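Local coordinates for type IV pilus assembly protein PilF (Thermus thermophilus HB8, PDB 5OIU) that probably hydrolyses ATP as a six-subunit AAA+ motor that powers assembly of the type IV pilus, at residues T173-D178 / I187-V192; E224-A229 / D256-E261. All blocks are in the same frame, centred on the assembly; numbering follows the deposited sequence.

Contact 1 of 2, residues T173-D178 / I187-V192; sequences TQTIED and INQTQV
Glu177 and Gln189 meet where this contact is tightest: Gln189 NE2 reaches Glu177 OE2 at 2.7 Å with a nearly straight bond (166° at the hydrogen). OE2 lies almost in the amide plane of Gln189, whereas NE2 approaches on the syn side, 23° out of the carboxylate plane. The anti lone pair of the same oxygen takes the hydroxyl of Thr175, OG1 to OE2 2.8 Å, so OE2 is gripped twice. Thr175 OG1 also presses on Gln189 CG, and the side chains of Glu177 and Gln189 both touch Phe160 of helix 155-166. Beneath them the backbones run parallel. Asn188 N bonds to Thr173 O, and Thr175 N to Asn188 O at 2.9 Å; further along, Glu177 O receives Val192 N. The two segments, joined by eight residues that form neither helix nor strand, make one end of the mixed, mostly parallel sheet of the P-loop ATPase core, with 188-191 outermost within the chain and the Glu177 side chain about 8 Å from the bound magnesium. On the other face, Ile176 has CG1 anti to the backbone N (chi1 -177°), and its CD1 lies 3.5 Å from Thr190 CG2 and 3.7 Å from Val192 CG1; Ile176 and Val192 both touch Phe200 of helix 200-206. Gln174 bends at chi2, and its NE2 bonds back to Thr175 O. The pairing is looser mid-strand, where Thr190 N to Thr175 O is a weak 3.3 Å bond. The solvent side lies at the far end: Gln191 and Asp178 are exposed, Gln191 OE1 bonding Val180 N and Asp178 pairing with Arg221, while Asp178 CB rests 3.4 Å from Val192 CG2. Thr190 OG1 instead bonds Pro100 O of the second subunit, which also bonds to the backbone of Gln189.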
loop_
_atom_site.group_PDB
_atom_site.type_symbol
_atom_site.label_atom_id
_atom_site.label_comp_id
_atom_site.label_asym_id
_atom_site.label_seq_id
_atom_site.Cartn_x
_atom_site.Cartn_y
_atom_site.Cartn_z
ATOM N N THR C 173 24.042 -5.372 32.005
ATOM C CA THR C 173 24.162 -5.424 30.556
ATOM C C THR C 173 24.112 -6.870 30.086
ATOM O O THR C 173 24.906 -7.700 30.539
ATOM C CB THR C 173 25.469 -4.783 30.113
ATOM O OG1 THR C 173 25.531 -3.458 30.659
ATOM C CG2 THR C 173 25.583 -4.759 28.568
ATOM N N GLN C 174 23.187 -7.162 29.173
ATOM C CA GLN C 174 22.942 -8.511 28.676
ATOM C C GLN C 174 22.847 -8.493 27.153
ATOM O O GLN C 174 22.053 -7.730 26.589
ATOM C CB GLN C 174 21.657 -9.071 29.286
ATOM C CG GLN C 174 21.298 -10.455 28.797
ATOM C CD GLN C 174 22.260 -11.502 29.306
ATOM O OE1 GLN C 174 22.324 -11.768 30.516
ATOM N NE2 GLN C 174 23.025 -12.101 28.391
ATOM N N THR C 175 23.641 -9.338 26.494
ATOM C CA THR C 175 23.671 -9.459 25.042
ATOM C C THR C 175 23.094 -10.805 24.605
ATOM O O THR C 175 23.062 -11.771 25.367
ATOM C CB THR C 175 25.102 -9.333 24.490
ATOM O OG1 THR C 175 25.819 -10.545 24.740
ATOM C CG2 THR C 175 25.865 -8.220 25.151
ATOM N N ILE C 176 22.630 -10.858 23.359
ATOM C CA ILE C 176 22.368 -12.108 22.656
ATOM C C ILE C 176 23.028 -12.004 21.281
ATOM O O ILE C 176 22.829 -11.020 20.554
ATOM C CB ILE C 176 20.857 -12.416 22.551
ATOM C CG1 ILE C 176 20.625 -13.769 21.871
ATOM C CG2 ILE C 176 20.095 -11.290 21.873
ATOM C CD1 ILE C 176 21.226 -14.915 22.618
ATOM N N GLU C 177 23.846 -12.993 20.941
ATOM C CA GLU C 177 24.807 -12.843 19.852
ATOM C C GLU C 177 24.903 -14.128 19.045
ATOM O O GLU C 177 24.744 -15.230 19.577
ATOM C CB GLU C 177 26.198 -12.447 20.380
ATOM C CG GLU C 177 26.200 -11.209 21.258
ATOM C CD GLU C 177 27.594 -10.747 21.613
ATOM O OE1 GLU C 177 28.455 -10.696 20.701
ATOM O OE2 GLU C 177 27.835 -10.452 22.807
ATOM N N ASP C 178 25.142 -13.974 17.746
ATOM C CA ASP C 178 25.331 -15.117 16.855
ATOM C C ASP C 178 26.499 -14.853 15.926
ATOM O O ASP C 178 26.324 -14.317 14.825
ATOM C CB ASP C 178 24.079 -15.412 16.034
ATOM C CG ASP C 178 24.274 -16.584 15.088
ATOM O OD1 ASP C 178 25.212 -17.381 15.308
ATOM O OD2 ASP C 178 23.494 -16.708 14.124
ATOM N N ILE C 187 30.050 -7.597 31.256
ATOM C CA ILE C 187 28.744 -7.724 30.623
ATOM C C ILE C 187 28.427 -9.217 30.566
ATOM O O ILE C 187 29.331 -10.059 30.568
ATOM C CB ILE C 187 28.664 -7.088 29.211
ATOM C CG1 ILE C 187 29.522 -7.872 28.222
ATOM C CG2 ILE C 187 29.071 -5.632 29.231
ATOM C CD1 ILE C 187 29.366 -7.404 26.805
ATOM N N ASN C 188 27.139 -9.545 30.543
ATOM C CA ASN C 188 26.687 -10.925 30.453
ATOM C C ASN C 188 26.365 -11.244 29.003
ATOM O O ASN C 188 25.571 -10.542 28.368
ATOM C CB ASN C 188 25.453 -11.167 31.326
ATOM C CG ASN C 188 25.631 -10.664 32.733
ATOM O OD1 ASN C 188 24.967 -9.708 33.163
ATOM N ND2 ASN C 188 26.535 -11.293 33.462
ATOM N N GLN C 189 26.961 -12.304 28.482
ATOM C CA GLN C 189 26.781 -12.623 27.079
ATOM C C GLN C 189 26.202 -14.018 26.911
ATOM O O GLN C 189 26.570 -14.956 27.632
ATOM C CB GLN C 189 28.096 -12.485 26.322
ATOM C CG GLN C 189 28.674 -11.087 26.395
ATOM C CD GLN C 189 30.016 -10.978 25.689
ATOM O OE1 GLN C 189 31.064 -11.145 26.308
ATOM N NE2 GLN C 189 29.986 -10.685 24.390
ATOM N N THR C 190 25.296 -14.129 25.946
ATOM C CA THR C 190 24.531 -15.334 25.658
ATOM C C THR C 190 24.566 -15.562 24.155
ATOM O O THR C 190 24.310 -14.631 23.381
ATOM C CB THR C 190 23.084 -15.179 26.151
ATOM O OG1 THR C 190 23.080 -15.130 27.581
ATOM C CG2 THR C 190 22.190 -16.332 25.677
ATOM N N GLN C 191 24.905 -16.781 23.743
ATOM C CA GLN C 191 25.050 -17.124 22.335
ATOM C C GLN C 191 23.861 -17.945 21.866
ATOM O O GLN C 191 23.393 -18.837 22.587
ATOM C CB GLN C 191 26.317 -17.926 22.094
ATOM C CG GLN C 191 26.606 -18.117 20.655
ATOM C CD GLN C 191 28.007 -18.631 20.432
ATOM O OE1 GLN C 191 28.981 -17.859 20.399
ATOM N NE2 GLN C 191 28.124 -19.950 20.297
ATOM N N VAL C 192 23.369 -17.653 20.654
ATOM C CA VAL C 192 22.240 -18.425 20.151
ATOM C C VAL C 192 22.700 -19.852 19.897
ATOM O O VAL C 192 23.853 -20.097 19.521
ATOM C CB VAL C 192 21.617 -17.782 18.898
ATOM C CG1 VAL C 192 21.278 -16.307 19.159
ATOM C CG2 VAL C 192 22.525 -17.923 17.724
#

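Contact 2 of 2, residues E224-A229 / D256-E261; sequences ETAKIA and DEMGVE
Lys227 meets the flat peptide units of Gly259-Val260 and Val260-Glu261 at their outer atoms rather than over their middles: CE lies 3.4 Å from Gly259 O, and NZ comes to 3.1 Å from Glu261 N. The second pair is two donors and makes no hydrogen bond. The chain gets there by bending, with CD turned back at chi2 (-75°) and NZ swung off the straight at chi4. NZ also sits 3.7 Å from Glu261 CB, but the carboxylate of Glu261 is further off, OE2 standing 5.8 Å from NZ, so any attraction between the two charges is probably modest. The buried half of the contact is apolar. Ala226 points its CB at the 256-261 segment, where Val260 CG2, anti to the carbonyl carbon, packs at 3.7 Å and Met258 CB more loosely at 4.3 Å. The backbones are closest at Lys227 and Val260, whose CA atoms are 5.6 Å apart. Gly259 ends the preceding helix in a Schellman motif; its positive phi (103°) suits glycine, since a side-chain carbon there would collide with the carbonyl oxygen of Met258. Two residues on, Glu261 is the N-cap of the next helix, so the contact falls on the corner between helices 248-257 and 262-268. Helix 223-235 lies against that corner: Ser223 OG, near its start, bonds Met258 O, Ala226 also touches Leu255 of helix 248-257, and Val260 reaches Ile265 of helix 262-268, while Thr225 and Ile228 touch helix 200-206.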
loop_
_atom_site.group_PDB
_atom_site.type_symbol
_atom_site.label_atom_id
_atom_site.label_comp_id
_atom_site.label_asym_id
_atom_site.label_seq_id
_atom_site.Cartn_x
_atom_site.Cartn_y
_atom_site.Cartn_z
ATOM N N GLU C 224 9.476 -11.684 15.308
ATOM C CA GLU C 224 9.354 -11.825 16.760
ATOM C C GLU C 224 10.447 -11.062 17.503
ATOM O O GLU C 224 10.174 -10.386 18.509
ATOM C CB GLU C 224 9.384 -13.310 17.137
ATOM C CG GLU C 224 8.372 -13.727 18.195
ATOM C CD GLU C 224 6.946 -13.215 17.890
ATOM O OE1 GLU C 224 6.581 -13.098 16.684
ATOM O OE2 GLU C 224 6.187 -12.928 18.858
ATOM N N THR C 225 11.688 -11.138 16.999
ATOM C CA THR C 225 12.806 -10.445 17.635
ATOM C C THR C 225 12.660 -8.935 17.523
ATOM O O THR C 225 12.892 -8.212 18.500
ATOM C CB THR C 225 14.138 -10.894 17.021
ATOM O OG1 THR C 225 14.356 -12.290 17.304
ATOM C CG2 THR C 225 15.291 -10.061 17.564
ATOM N N ALA C 226 12.277 -8.438 16.344
ATOM C CA ALA C 226 12.068 -7.002 16.198
ATOM C C ALA C 226 10.975 -6.512 17.141
ATOM O O ALA C 226 11.074 -5.420 17.712
ATOM C CB ALA C 226 11.722 -6.653 14.749
ATOM N N LYS C 227 9.924 -7.306 17.325
ATOM C CA LYS C 227 8.835 -6.835 18.168
ATOM C C LYS C 227 9.237 -6.868 19.639
ATOM O O LYS C 227 9.000 -5.898 20.367
ATOM C CB LYS C 227 7.561 -7.644 17.898
ATOM C CG LYS C 227 6.479 -6.876 17.090
ATOM C CD LYS C 227 5.726 -5.808 17.962
ATOM C CE LYS C 227 4.867 -4.802 17.137
ATOM N NZ LYS C 227 4.891 -3.416 17.692
ATOM N N ILE C 228 9.901 -7.939 20.086
ATOM C CA ILE C 228 10.356 -7.986 21.481
ATOM C C ILE C 228 11.403 -6.908 21.750
ATOM O O ILE C 228 11.391 -6.258 22.799
ATOM C CB ILE C 228 10.887 -9.385 21.840
ATOM C CG1 ILE C 228 9.767 -10.417 21.749
ATOM C CG2 ILE C 228 11.487 -9.384 23.220
ATOM C CD1 ILE C 228 10.258 -11.813 21.729
ATOM N N ALA C 229 12.313 -6.680 20.805
ATOM C CA ALA C 229 13.314 -5.643 21.021
ATOM C C ALA C 229 12.666 -4.267 21.115
ATOM O O ALA C 229 13.052 -3.458 21.964
ATOM C CB ALA C 229 14.367 -5.682 19.914
ATOM N N ASP C 256 9.255 -1.547 10.094
ATOM C CA ASP C 256 7.859 -1.559 9.679
ATOM C C ASP C 256 7.516 -2.842 8.932
ATOM O O ASP C 256 6.465 -3.446 9.183
ATOM C CB ASP C 256 7.586 -0.320 8.821
ATOM C CG ASP C 256 6.109 -0.111 8.501
ATOM O OD1 ASP C 256 5.249 -0.925 8.903
ATOM O OD2 ASP C 256 5.817 0.912 7.849
ATOM N N GLU C 257 8.401 -3.295 8.032
ATOM C CA GLU C 257 8.104 -4.503 7.271
ATOM C C GLU C 257 8.168 -5.756 8.123
ATOM O O GLU C 257 7.486 -6.743 7.822
ATOM C CB GLU C 257 9.054 -4.664 6.090
ATOM C CG GLU C 257 9.382 -3.396 5.379
ATOM C CD GLU C 257 10.481 -3.595 4.354
ATOM O OE1 GLU C 257 10.596 -2.746 3.440
ATOM O OE2 GLU C 257 11.217 -4.606 4.457
ATOM N N MET C 258 8.938 -5.736 9.179
ATOM C CA MET C 258 9.015 -6.900 9.996
ATOM C C MET C 258 7.829 -7.047 10.930
ATOM O O MET C 258 7.715 -8.025 11.617
ATOM C CB MET C 258 10.335 -6.967 10.720
ATOM C CG MET C 258 11.515 -7.054 9.793
ATOM S SD MET C 258 13.089 -6.742 10.567
ATOM C CE MET C 258 13.702 -8.380 10.705
ATOM N N GLY C 259 6.939 -6.075 10.924
ATOM C CA GLY C 259 5.733 -6.127 11.712
ATOM C C GLY C 259 5.747 -5.289 12.960
ATOM O O GLY C 259 4.885 -5.478 13.823
ATOM N N VAL C 260 6.699 -4.382 13.098
ATOM C CA VAL C 260 6.699 -3.478 14.231
ATOM C C VAL C 260 5.710 -2.366 13.932
ATOM O O VAL C 260 5.831 -1.688 12.909
ATOM C CB VAL C 260 8.099 -2.913 14.487
ATOM C CG1 VAL C 260 8.120 -2.187 15.823
ATOM C CG2 VAL C 260 9.124 -4.033 14.458
ATOM N N GLU C 261 4.735 -2.183 14.814
ATOM C CA GLU C 261 3.754 -1.119 14.632
ATOM C C GLU C 261 4.457 0.226 14.489
ATOM O O GLU C 261 5.331 0.553 15.303
ATOM C CB GLU C 261 2.779 -1.052 15.809
ATOM C CG GLU C 261 1.747 -2.145 15.814
ATOM C CD GLU C 261 0.789 -2.006 14.668
ATOM O OE1 GLU C 261 0.693 -0.889 14.115
ATOM O OE2 GLU C 261 0.128 -3.010 14.328
#

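Both segments of contact 1 precede those of contact 2 along the chain, and both contacts belong to the ATPase core of one subunit. Their centres are 20 Å apart and their nearest atoms about 7 Å, without touching. Strand 173-177 of contact 1 lies beside strand 214-217, after which the chain enters helix 223-235 of contact 2; strand 238-243, also of that sheet, follows before helix 248-257. Helix 200-206 is shared, since Phe200 touches Ile176 and Val192 on one hand and Thr225 on the other. Contact 1 lies near the bound ATP and magnesium and reaches a neighbouring subunit, whereas contact 2 joins helices outside the sheet and meets no other chain of the hexamer.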